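Local structure of glycoside hydrolase family 61 (Trichoderma reesei QM6a, 5O2X) at residues I75-V80 / Q176-A181; L94-G99 / S187-G192; L109-I114 / V154-I159. The protein is a copper-dependent lytic polysaccharide monooxygenase of family AA9, which probably cleaves cellulose chains oxidatively. All coordinates share one frame; numbering follows the deposited sequence.

Contact 1 (I75-V80 / Q176-A181). With NAG (2-acetamido-2-deoxy-beta-D-glucopyranose), chain C; MAN (alpha-D-mannopyranose), chain N; MAN (alpha-D-mannopyranose), chain M.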
loop_
_atom_site.group_PDB
_atom_site.type_symbol
_atom_site.label_atom_id
_atom_site.label_comp_id
_atom_site.label_asym_id
_atom_site.label_seq_id
_atom_site.Cartn_x
_atom_site.Cartn_y
_atom_site.Cartn_z
ATOM N N ILE A 75 7.105 -9.388 0.334
ATOM C CA ILE A 75 7.567 -8.022 0.616
ATOM C C ILE A 75 6.974 -7.612 1.960
ATOM O O ILE A 75 5.759 -7.668 2.165
ATOM C CB ILE A 75 7.110 -7.056 -0.489
ATOM C CG1 ILE A 75 7.692 -7.512 -1.841
ATOM C CG2 ILE A 75 7.550 -5.625 -0.128
ATOM C CD1 ILE A 75 7.352 -6.620 -2.999
ATOM N N LEU A 76 7.859 -7.219 2.857
ATOM C CA LEU A 76 7.516 -6.695 4.175
ATOM C C LEU A 76 7.583 -5.184 4.128
ATOM O O LEU A 76 8.586 -4.600 3.687
ATOM C CB LEU A 76 8.483 -7.290 5.224
ATOM C CG LEU A 76 8.286 -6.768 6.648
ATOM C CD1 LEU A 76 8.644 -7.845 7.611
ATOM C CD2 LEU A 76 9.115 -5.485 6.895
ATOM N N PHE A 77 6.508 -4.540 4.588
ATOM C CA PHE A 77 6.423 -3.088 4.710
ATOM C C PHE A 77 6.629 -2.712 6.174
ATOM O O PHE A 77 5.955 -3.257 7.040
ATOM C CB PHE A 77 5.055 -2.585 4.288
ATOM C CG PHE A 77 4.676 -2.941 2.885
ATOM C CD1 PHE A 77 5.128 -2.226 1.784
ATOM C CD2 PHE A 77 3.846 -4.032 2.686
ATOM C CE1 PHE A 77 4.750 -2.599 0.515
ATOM C CE2 PHE A 77 3.435 -4.397 1.442
ATOM C CZ PHE A 77 3.880 -3.691 0.349
ATOM N N GLN A 78 7.536 -1.764 6.436
ATOM C CA GLN A 78 7.826 -1.294 7.801
ATOM C C GLN A 78 7.302 0.117 7.990
ATOM O O GLN A 78 7.852 1.063 7.408
ATOM C CB GLN A 78 9.318 -1.320 8.041
ATOM C CG GLN A 78 9.739 -0.810 9.430
ATOM C CD GLN A 78 9.360 -1.802 10.498
ATOM O OE1 GLN A 78 9.938 -2.903 10.558
ATOM N NE2 GLN A 78 8.374 -1.458 11.332
ATOM N N TRP A 79 6.260 0.267 8.806
ATOM C CA TRP A 79 5.682 1.575 9.142
ATOM C C TRP A 79 6.354 2.142 10.397
ATOM O O TRP A 79 6.669 1.388 11.335
ATOM C CB TRP A 79 4.192 1.430 9.367
ATOM C CG TRP A 79 3.392 1.219 8.122
ATOM C CD1 TRP A 79 3.150 0.050 7.461
ATOM C CD2 TRP A 79 2.733 2.247 7.352
ATOM N NE1 TRP A 79 2.381 0.300 6.354
ATOM C CE2 TRP A 79 2.103 1.630 6.271
ATOM C CE3 TRP A 79 2.594 3.634 7.507
ATOM C CZ2 TRP A 79 1.355 2.355 5.341
ATOM C CZ3 TRP A 79 1.857 4.344 6.604
ATOM C CH2 TRP A 79 1.233 3.715 5.521
ATOM N N VAL A 80 6.464 3.448 10.417
ATOM C CA VAL A 80 6.910 4.198 11.586
ATOM C C VAL A 80 6.045 5.446 11.743
ATOM O O VAL A 80 5.506 5.957 10.759
ATOM C CB VAL A 80 8.400 4.603 11.441
ATOM C CG1 VAL A 80 9.286 3.387 11.438
ATOM C CG2 VAL A 80 8.662 5.470 10.238
ATOM N N GLN A 176 0.937 4.234 -0.141
ATOM C CA GLN A 176 2.397 4.297 -0.297
ATOM C C GLN A 176 2.741 3.457 -1.538
ATOM O O GLN A 176 2.433 2.264 -1.575
ATOM C CB GLN A 176 3.077 3.692 0.939
ATOM C CG GLN A 176 2.781 4.411 2.256
ATOM C CD GLN A 176 3.639 5.619 2.447
ATOM O OE1 GLN A 176 4.698 5.561 3.099
ATOM N NE2 GLN A 176 3.230 6.744 1.876
ATOM N N CYS A 177 3.357 4.104 -2.519
ATOM C CA CYS A 177 3.694 3.437 -3.775
ATOM C C CYS A 177 5.175 3.134 -3.886
ATOM O O CYS A 177 6.040 3.920 -3.433
ATOM C CB CYS A 177 3.323 4.328 -4.965
ATOM S SG CYS A 177 1.528 4.442 -5.160
ATOM N N PHE A 178 5.477 2.015 -4.549
ATOM C CA PHE A 178 6.823 1.519 -4.753
ATOM C C PHE A 178 6.960 0.972 -6.175
ATOM O O PHE A 178 6.005 0.416 -6.706
ATOM C CB PHE A 178 7.130 0.350 -3.793
ATOM C CG PHE A 178 6.953 0.755 -2.348
ATOM C CD1 PHE A 178 8.002 1.374 -1.669
ATOM C CD2 PHE A 178 5.739 0.628 -1.714
ATOM C CE1 PHE A 178 7.819 1.876 -0.402
ATOM C CE2 PHE A 178 5.570 1.116 -0.412
ATOM C CZ PHE A 178 6.613 1.728 0.214
ATOM N N ASN A 179 8.146 1.117 -6.753
ATOM C CA ASN A 179 8.408 0.527 -8.074
ATOM C C ASN A 179 9.076 -0.834 -7.942
ATOM O O ASN A 179 10.136 -0.938 -7.312
ATOM C CB ASN A 179 9.361 1.416 -8.888
ATOM C CG ASN A 179 8.774 2.721 -9.307
ATOM O OD1 ASN A 179 7.567 2.968 -9.260
ATOM N ND2 ASN A 179 9.684 3.577 -9.807
ATOM N N ILE A 180 8.488 -1.837 -8.593
ATOM C CA ILE A 180 9.098 -3.149 -8.669
ATOM C C ILE A 180 9.230 -3.598 -10.133
ATOM O O ILE A 180 8.440 -3.206 -11.001
ATOM C CB ILE A 180 8.353 -4.204 -7.791
ATOM C CG1 ILE A 180 6.960 -4.499 -8.288
ATOM C CG2 ILE A 180 8.372 -3.785 -6.353
ATOM C CD1 ILE A 180 6.252 -5.621 -7.561
ATOM N N ALA A 181 10.206 -4.467 -10.360
ATOM C CA ALA A 181 10.409 -5.116 -11.664
ATOM C C ALA A 181 10.338 -6.600 -11.381
ATOM O O ALA A 181 11.183 -7.125 -10.659
ATOM C CB ALA A 181 11.770 -4.728 -12.234
HETATM C C1 NAG C . 10.600 -2.467 15.238
HETATM C C2 NAG C . 12.036 -2.845 15.444
HETATM C C3 NAG C . 12.829 -1.566 15.704
HETATM C C4 NAG C . 12.655 -0.568 14.595
HETATM C C5 NAG C . 11.183 -0.360 14.270
HETATM C C6 NAG C . 10.985 0.387 12.985
HETATM C C7 NAG C . 13.031 -4.782 16.530
HETATM C C8 NAG C . 13.058 -5.644 17.752
HETATM N N2 NAG C . 12.169 -3.770 16.543
HETATM O O3 NAG C . 14.227 -1.836 15.896
HETATM O O4 NAG C . 13.239 0.705 14.937
HETATM O O5 NAG C . 10.528 -1.649 14.078
HETATM O O6 NAG C . 11.656 -0.238 11.902
HETATM O O7 NAG C . 13.749 -5.015 15.544
HETATM C C1 MAN N . 11.465 -12.405 6.397
HETATM C C2 MAN N . 12.030 -11.748 5.148
HETATM C C3 MAN N . 11.019 -10.718 4.593
HETATM C C4 MAN N . 9.692 -11.404 4.357
HETATM C C5 MAN N . 9.225 -12.015 5.673
HETATM C C6 MAN N . 7.947 -12.790 5.540
HETATM O O2 MAN N . 12.310 -12.709 4.149
HETATM O O3 MAN N . 11.548 -10.139 3.405
HETATM O O4 MAN N . 8.757 -10.446 3.882
HETATM O O5 MAN N . 10.176 -12.937 6.172
HETATM O O6 MAN N . 8.047 -13.756 4.461
HETATM C C1 MAN M . 9.417 -6.795 12.364
HETATM C C2 MAN M . 10.528 -5.987 11.755
HETATM C C3 MAN M . 11.857 -6.696 11.886
HETATM C C4 MAN M . 12.128 -7.128 13.304
HETATM C C5 MAN M . 10.924 -7.873 13.868
HETATM C C6 MAN M . 11.058 -8.167 15.342
HETATM O O2 MAN M . 10.566 -4.737 12.450
HETATM O O3 MAN M . 12.925 -5.851 11.429
HETATM O O4 MAN M . 13.271 -7.996 13.312
HETATM O O5 MAN M . 9.711 -7.149 13.694
HETATM O O6 MAN M . 9.999 -9.014 15.790
#
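Two strands on facing sheets of the AA9 beta-sandwich meet here, and Phe77 with Phe178, together with Trp79 and Gln176, fills the space between them. The backbones stay well apart, 9.8 Å between Phe77 CA and Gln176 CA at their nearest, so the strands communicate through side chains alone. Phe77 reaches inward with CE1, which comes to 3.9 Å from Phe178 CE2. The planes are inclined at 43° and the rings meet obliquely, neither stacked nor T-shaped. In both phenylalanines CG lies anti to the carbonyl carbon (chi1 -58° in each), which throws the rings forward from their strands into the core. Large rings suit the place because they can bridge such widely spaced backbones and still meet at van der Waals distance. Ile75 CG2 rests over one face of the Phe77 ring, near its rim, and His157 of strand 151-161 stacks on that same ring.

Next to this pair, Trp79 CH2 touches Gln176 CG at 3.7 Å. The glutamine offers its methylene to the indole, and its chain is bent at chi2 (-82°), leaving the amide oxygen to accept a hydrogen bond from the backbone N of Ile4. The indole NE1 in turn bonds to His157 NE2, so the polar ends of both residues have partners.

Gln78, one residue along, lies on the other side of strand 74-80, among sugars: its OE1 accepts a hydrogen bond of 2.7 Å from O2 of the mannose of chain M, while its CG packs against O6 of the N-acetylglucosamine, 3.2 Å away. Glycan cover on that side is a feature of this protein; side chains from two facing sheets meeting in the core are characteristic of the immunoglobulin-like beta-sandwich of AA9 enzymes.

Contact 2 (L94-G99 / S187-G192); sequences LANCNG and SLQPSG. With MAN (alpha-D-mannopyranose), chain D.
Asn96 meets Gln189 at the surface, where an Asx turn ends strand 90-96 and the loop between strands 172-183 and 193-194 passes by. The link is one hydrogen bond from Asn96 ND2 to Gln189 OE1, 3.2 Å long and nearly straight at the hydrogen (172°). The acceptor lies close to the plane of the asparagine amide, but the donor stands above the carbonyl plane of Gln189 rather than on a lone pair; the two amide planes are 57° apart. The two amide nitrogens also come close, Asn96 ND2 to Gln189 NE2 at 3.1 Å; both are donors, and no bond joins them. Gln189 NE2 is hydrogen-bonded to Tyr153 OH, a second hold on the amide.

Both side chains set out with CG opposite the backbone nitrogen; the glutamine then bends at chi2 (63°), which swings its amide across to Asn96. One step back, Asn96 OD1 accepts from the backbone N of Asn98 at 2.8 Å, closing the Asx turn, so this one amide ties its own turn and the neighbouring loop together. Replacing Asn96 by an alanine would probably leave the Asn98 NH and Gln189 OE1 without these partners and let the turn relax.

Asparagine suits the place because it is short enough to reach back to the chain and still has an NH to give. Past it, Gly99 takes backbone angles that call for glycine, and the Cys97–Cys101 disulfide staples the loop. On the other segment Ser191 carries an O-linked mannose, its OG bonded covalently to C1 at 1.5 Å, and the sugar O4 donates to Gly192 O at 3.0 Å.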
loop_
_atom_site.group_PDB
_atom_site.type_symbol
_atom_site.label_atom_id
_atom_site.label_comp_id
_atom_site.label_asym_id
_atom_site.label_seq_id
_atom_site.Cartn_x
_atom_site.Cartn_y
_atom_site.Cartn_z
ATOM N N LEU A 94 -1.314 -3.876 -7.340
ATOM C CA LEU A 94 -0.280 -3.685 -8.350
ATOM C C LEU A 94 -0.906 -2.993 -9.554
ATOM O O LEU A 94 -2.086 -3.224 -9.857
ATOM C CB LEU A 94 0.337 -4.999 -8.807
ATOM C CG LEU A 94 1.126 -5.752 -7.761
ATOM C CD1 LEU A 94 1.496 -7.128 -8.241
ATOM C CD2 LEU A 94 2.399 -5.034 -7.374
ATOM N N ALA A 95 -0.105 -2.231 -10.296
ATOM C CA ALA A 95 -0.532 -1.688 -11.580
ATOM C C ALA A 95 0.633 -1.799 -12.527
ATOM O O ALA A 95 1.755 -1.381 -12.214
ATOM C CB ALA A 95 -0.965 -0.230 -11.505
ATOM N N ASN A 96 0.391 -2.334 -13.728
ATOM C CA ASN A 96 1.443 -2.446 -14.723
ATOM C C ASN A 96 1.844 -1.051 -15.227
ATOM O O ASN A 96 0.989 -0.225 -15.557
ATOM C CB ASN A 96 0.923 -3.310 -15.871
ATOM C CG ASN A 96 2.051 -3.914 -16.686
ATOM O OD1 ASN A 96 2.965 -3.220 -17.137
ATOM N ND2 ASN A 96 2.013 -5.243 -16.827
ATOM N N CYS A 97 3.144 -0.810 -15.299
ATOM C CA CYS A 97 3.653 0.476 -15.785
ATOM C C CYS A 97 3.737 0.550 -17.295
ATOM O O CYS A 97 3.979 1.626 -17.861
ATOM C CB CYS A 97 5.037 0.735 -15.213
ATOM S SG CYS A 97 4.861 0.958 -13.412
ATOM N N ASN A 98 3.574 -0.594 -17.965
ATOM C CA ASN A 98 3.610 -0.686 -19.427
ATOM C C ASN A 98 4.847 0.023 -19.977
ATOM O O ASN A 98 4.773 0.770 -20.932
ATOM C CB ASN A 98 2.322 -0.200 -20.051
ATOM C CG ASN A 98 1.114 -1.011 -19.592
ATOM O OD1 ASN A 98 1.074 -2.213 -19.795
ATOM N ND2 ASN A 98 0.209 -0.369 -18.915
ATOM N N GLY A 99 5.983 -0.241 -19.384
ATOM C CA GLY A 99 7.210 0.520 -19.574
ATOM C C GLY A 99 7.876 0.712 -18.226
ATOM O O GLY A 99 7.581 -0.031 -17.270
ATOM N N SER A 187 1.745 -15.864 -16.541
ATOM C CA SER A 187 1.152 -14.913 -17.473
ATOM C C SER A 187 -0.019 -14.152 -16.895
ATOM O O SER A 187 -0.702 -13.451 -17.635
ATOM C CB SER A 187 0.740 -15.597 -18.771
ATOM O OG SER A 187 -0.315 -16.473 -18.522
ATOM N N LEU A 188 -0.237 -14.229 -15.582
ATOM C CA LEU A 188 -1.380 -13.559 -14.960
ATOM C C LEU A 188 -1.259 -12.036 -15.161
ATOM O O LEU A 188 -0.238 -11.453 -14.763
ATOM C CB LEU A 188 -1.405 -13.897 -13.486
ATOM C CG LEU A 188 -2.515 -13.329 -12.646
ATOM C CD1 LEU A 188 -3.806 -14.005 -13.021
ATOM C CD2 LEU A 188 -2.238 -13.481 -11.158
ATOM N N GLN A 189 -2.296 -11.431 -15.700
ATOM C CA GLN A 189 -2.313 -9.982 -15.933
ATOM C C GLN A 189 -3.720 -9.472 -15.669
ATOM O O GLN A 189 -4.507 -9.303 -16.578
ATOM C CB GLN A 189 -1.782 -9.636 -17.329
ATOM C CG GLN A 189 -1.466 -8.147 -17.511
ATOM C CD GLN A 189 -0.376 -7.625 -16.604
ATOM O OE1 GLN A 189 -0.600 -6.749 -15.781
ATOM N NE2 GLN A 189 0.829 -8.139 -16.801
ATOM N N PRO A 190 -4.062 -9.279 -14.389
ATOM C CA PRO A 190 -5.445 -9.048 -14.015
ATOM C C PRO A 190 -5.943 -7.663 -14.410
ATOM O O PRO A 190 -5.191 -6.709 -14.508
ATOM C CB PRO A 190 -5.419 -9.180 -12.484
ATOM C CG PRO A 190 -4.241 -10.000 -12.207
ATOM C CD PRO A 190 -3.235 -9.510 -13.189
ATOM N N SER A 191 -7.247 -7.587 -14.589
ATOM C CA SER A 191 -7.947 -6.353 -14.866
ATOM C C SER A 191 -7.886 -5.386 -13.693
ATOM O O SER A 191 -8.134 -5.792 -12.562
ATOM C CB SER A 191 -9.415 -6.694 -15.162
ATOM O OG SER A 191 -10.166 -5.559 -15.399
ATOM N N GLY A 192 -7.510 -4.145 -13.960
ATOM C CA GLY A 192 -7.392 -3.139 -12.899
ATOM C C GLY A 192 -8.374 -1.997 -12.998
ATOM O O GLY A 192 -9.181 -1.915 -13.918
HETATM C C1 MAN D . -11.596 -5.869 -15.457
HETATM C C2 MAN D . -12.104 -4.775 -16.385
HETATM C C3 MAN D . -11.905 -3.420 -15.746
HETATM C C4 MAN D . -12.522 -3.400 -14.336
HETATM C C5 MAN D . -12.007 -4.548 -13.477
HETATM C C6 MAN D . -12.749 -4.545 -12.143
HETATM O O2 MAN D . -13.510 -4.936 -16.657
HETATM O O3 MAN D . -12.473 -2.408 -16.594
HETATM O O4 MAN D . -12.168 -2.160 -13.706
HETATM O O5 MAN D . -12.207 -5.800 -14.146
HETATM O O6 MAN D . -12.186 -5.430 -11.210
#

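Contact 3 (L109-I114 / V154-I159)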
loop_
_atom_site.group_PDB
_atom_site.type_symbol
_atom_site.label_atom_id
_atom_site.label_comp_id
_atom_site.label_asym_id
_atom_site.label_seq_id
_atom_site.Cartn_x
_atom_site.Cartn_y
_atom_site.Cartn_z
ATOM N N LEU A 109 -2.431 4.507 -14.317
ATOM C CA LEU A 109 -2.207 3.208 -13.686
ATOM C C LEU A 109 -3.543 2.558 -13.353
ATOM O O LEU A 109 -4.435 3.181 -12.758
ATOM C CB LEU A 109 -1.384 3.378 -12.404
ATOM C CG LEU A 109 0.065 3.807 -12.607
ATOM C CD1 LEU A 109 0.679 4.216 -11.287
ATOM C CD2 LEU A 109 0.873 2.683 -13.242
ATOM N N GLU A 110 -3.666 1.272 -13.710
ATOM C CA GLU A 110 -4.882 0.515 -13.452
ATOM C C GLU A 110 -4.546 -0.588 -12.439
ATOM O O GLU A 110 -3.870 -1.587 -12.745
ATOM C CB GLU A 110 -5.457 -0.024 -14.753
ATOM C CG GLU A 110 -5.915 1.103 -15.673
ATOM C CD GLU A 110 -6.369 0.640 -17.013
ATOM O OE1 GLU A 110 -6.487 -0.574 -17.232
ATOM O OE2 GLU A 110 -6.604 1.518 -17.870
ATOM N N PHE A 111 -5.020 -0.375 -11.223
ATOM C CA PHE A 111 -4.649 -1.166 -10.066
ATOM C C PHE A 111 -5.532 -2.390 -9.922
ATOM O O PHE A 111 -6.767 -2.293 -9.931
ATOM C CB PHE A 111 -4.784 -0.321 -8.806
ATOM C CG PHE A 111 -3.794 0.796 -8.743
ATOM C CD1 PHE A 111 -2.482 0.563 -8.356
ATOM C CD2 PHE A 111 -4.150 2.085 -9.122
ATOM C CE1 PHE A 111 -1.535 1.583 -8.331
ATOM C CE2 PHE A 111 -3.206 3.099 -9.120
ATOM C CZ PHE A 111 -1.910 2.861 -8.705
ATOM N N PHE A 112 -4.900 -3.557 -9.735
ATOM C CA PHE A 112 -5.596 -4.778 -9.344
ATOM C C PHE A 112 -5.162 -5.132 -7.917
ATOM O O PHE A 112 -4.006 -4.958 -7.532
ATOM C CB PHE A 112 -5.374 -5.930 -10.342
ATOM C CG PHE A 112 -3.935 -6.265 -10.652
ATOM C CD1 PHE A 112 -3.270 -5.632 -11.720
ATOM C CD2 PHE A 112 -3.254 -7.226 -9.946
ATOM C CE1 PHE A 112 -1.989 -5.960 -12.026
ATOM C CE2 PHE A 112 -1.959 -7.566 -10.280
ATOM C CZ PHE A 112 -1.311 -6.938 -11.318
ATOM N N LYS A 113 -6.135 -5.608 -7.132
ATOM C CA LYS A 113 -5.905 -5.857 -5.714
ATOM C C LYS A 113 -5.321 -7.237 -5.488
ATOM O O LYS A 113 -5.927 -8.252 -5.898
ATOM C CB LYS A 113 -7.228 -5.699 -4.957
ATOM C CG LYS A 113 -7.056 -5.769 -3.452
ATOM C CD LYS A 113 -8.357 -5.701 -2.678
ATOM C CE LYS A 113 -8.910 -4.286 -2.578
ATOM N NZ LYS A 113 -10.331 -4.326 -2.114
ATOM N N ILE A 114 -4.169 -7.288 -4.841
ATOM C CA ILE A 114 -3.523 -8.565 -4.536
ATOM C C ILE A 114 -3.689 -9.038 -3.096
ATOM O O ILE A 114 -3.485 -10.225 -2.859
ATOM C CB ILE A 114 -2.034 -8.581 -4.970
ATOM C CG1 ILE A 114 -1.173 -7.582 -4.223
ATOM C CG2 ILE A 114 -1.937 -8.424 -6.482
ATOM C CD1 ILE A 114 0.323 -7.810 -4.418
ATOM N N VAL A 154 3.840 -0.675 -10.334
ATOM C CA VAL A 154 3.729 0.091 -9.098
ATOM C C VAL A 154 2.953 -0.787 -8.103
ATOM O O VAL A 154 1.845 -1.245 -8.386
ATOM C CB VAL A 154 3.030 1.421 -9.310
ATOM C CG1 VAL A 154 2.754 2.113 -7.976
ATOM C CG2 VAL A 154 3.895 2.337 -10.164
ATOM N N LEU A 155 3.567 -0.959 -6.933
ATOM C CA LEU A 155 2.973 -1.630 -5.777
ATOM C C LEU A 155 2.417 -0.515 -4.877
ATOM O O LEU A 155 3.184 0.322 -4.403
ATOM C CB LEU A 155 4.039 -2.461 -5.084
ATOM C CG LEU A 155 3.788 -3.018 -3.715
ATOM C CD1 LEU A 155 2.632 -3.939 -3.749
ATOM C CD2 LEU A 155 5.047 -3.703 -3.195
ATOM N N ARG A 156 1.110 -0.509 -4.684
ATOM C CA ARG A 156 0.409 0.488 -3.893
ATOM C C ARG A 156 -0.115 -0.200 -2.659
ATOM O O ARG A 156 -1.084 -0.953 -2.704
ATOM C CB ARG A 156 -0.717 1.118 -4.715
ATOM C CG ARG A 156 -1.515 2.192 -4.006
ATOM C CD ARG A 156 -2.698 2.644 -4.851
ATOM N NE ARG A 156 -3.494 3.706 -4.240
ATOM C CZ ARG A 156 -4.350 3.533 -3.244
ATOM N NH1 ARG A 156 -4.604 2.308 -2.794
ATOM N NH2 ARG A 156 -4.952 4.568 -2.678
ATOM N N HIS A 157 0.566 0.071 -1.528
ATOM C CA HIS A 157 0.196 -0.465 -0.210
ATOM C C HIS A 157 -0.574 0.599 0.544
ATOM O O HIS A 157 -0.255 1.787 0.431
ATOM C CB HIS A 157 1.506 -0.800 0.516
ATOM C CG HIS A 157 1.329 -1.188 1.941
ATOM N ND1 HIS A 157 0.794 -2.368 2.381
ATOM C CD2 HIS A 157 1.587 -0.502 3.088
ATOM C CE1 HIS A 157 0.775 -2.397 3.704
ATOM N NE2 HIS A 157 1.260 -1.272 4.168
ATOM N N GLU A 158 -1.591 0.232 1.311
ATOM C CA GLU A 158 -2.402 1.266 1.933
ATOM C C GLU A 158 -3.015 0.748 3.223
ATOM O O GLU A 158 -3.603 -0.329 3.283
ATOM C CB GLU A 158 -3.519 1.651 0.958
ATOM C CG GLU A 158 -4.466 2.742 1.406
ATOM C CD GLU A 158 -5.478 3.056 0.327
ATOM O OE1 GLU A 158 -5.932 2.083 -0.340
ATOM O OE2 GLU A 158 -5.784 4.247 0.098
ATOM N N ILE A 159 -2.940 1.590 4.266
ATOM C CA ILE A 159 -3.740 1.443 5.477
ATOM C C ILE A 159 -4.859 2.469 5.379
ATOM O O ILE A 159 -4.640 3.604 4.952
ATOM C CB ILE A 159 -2.921 1.726 6.765
ATOM C CG1 ILE A 159 -1.673 0.853 6.871
ATOM C CG2 ILE A 159 -3.809 1.514 7.980
ATOM C CD1 ILE A 159 -0.793 1.219 8.042
#
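The ring of Phe111 has Arg156 CD over one face, shifted toward the rim, and Val154 CG1 at its edge, near the ring plane. The CD methylene sits 4.0 Å from the ring centroid and 17° off the ring normal, a CH-pi contact, and Arg156 CB reaches Phe111 CE1 at 3.7 Å. The guanidinium lies farther out, its CZ 5.9 Å from the same centroid, so any cation-pi attraction is weak at most; the arginine serves the ring mainly through its aliphatic stem. That stem runs extended from CG to NE (chi3 -178°), which holds CD over the ring and the guanidinium higher above the same face, nearly on the ring normal.

At the edge of the guanidinium, in its plane, stands Glu158 OE1. Arg156 grips the carboxylate end-on with two nitrogens, NH1 to Glu158 OE1 at 2.8 Å and NH2 to Glu158 OE2 at 2.9 Å, both meeting the carboxylate from above its plane. Each is a strand neighbour two residues away, so both side chains project from the same side of strand 151-161. The buried charge is further satisfied by the carbonyls of Ile54 and Ile55, while Tyr199 and Asn173 bind the glutamate.

At the Leu109 end of the segment, Leu109 CD1 packs on Val154 CG2 at 3.9 Å, the two side chains crossing at about a right angle. Strand 90-96 runs between the two segments and is bonded to both: Ala95 is paired with Val154 and touched by Phe111. Its small side chain leaves room for Phe111 to lean across to Arg156. This is a contact between next-nearest strands over a small residue of the middle strand, within one antiparallel portion of the AA9 beta-sandwich.

All three contacts belong to one beta-sandwich. Contact 1 spans the two sheets, joining strand 74-80 to strand 172-183; contact 3 lies within the sheet that holds strand 172-183, and contact 2 sits at that sheet's surface end. Centres are about 11 Å apart for contacts 1 and 3, 10 Å for contacts 2 and 3, and 17 Å for contacts 1 and 2. Along the chain contact 3 is nested inside the loops closed by both others, whose own segments alternate. Backbone pairing connects them: Phe178 O lies 2.8 Å from Leu155 N, and Ala95 O 2.9 Å from Val154 N. Strand 151-161 pairs with both 90-96 and 172-183, and so is shared by all three neighbourhoods.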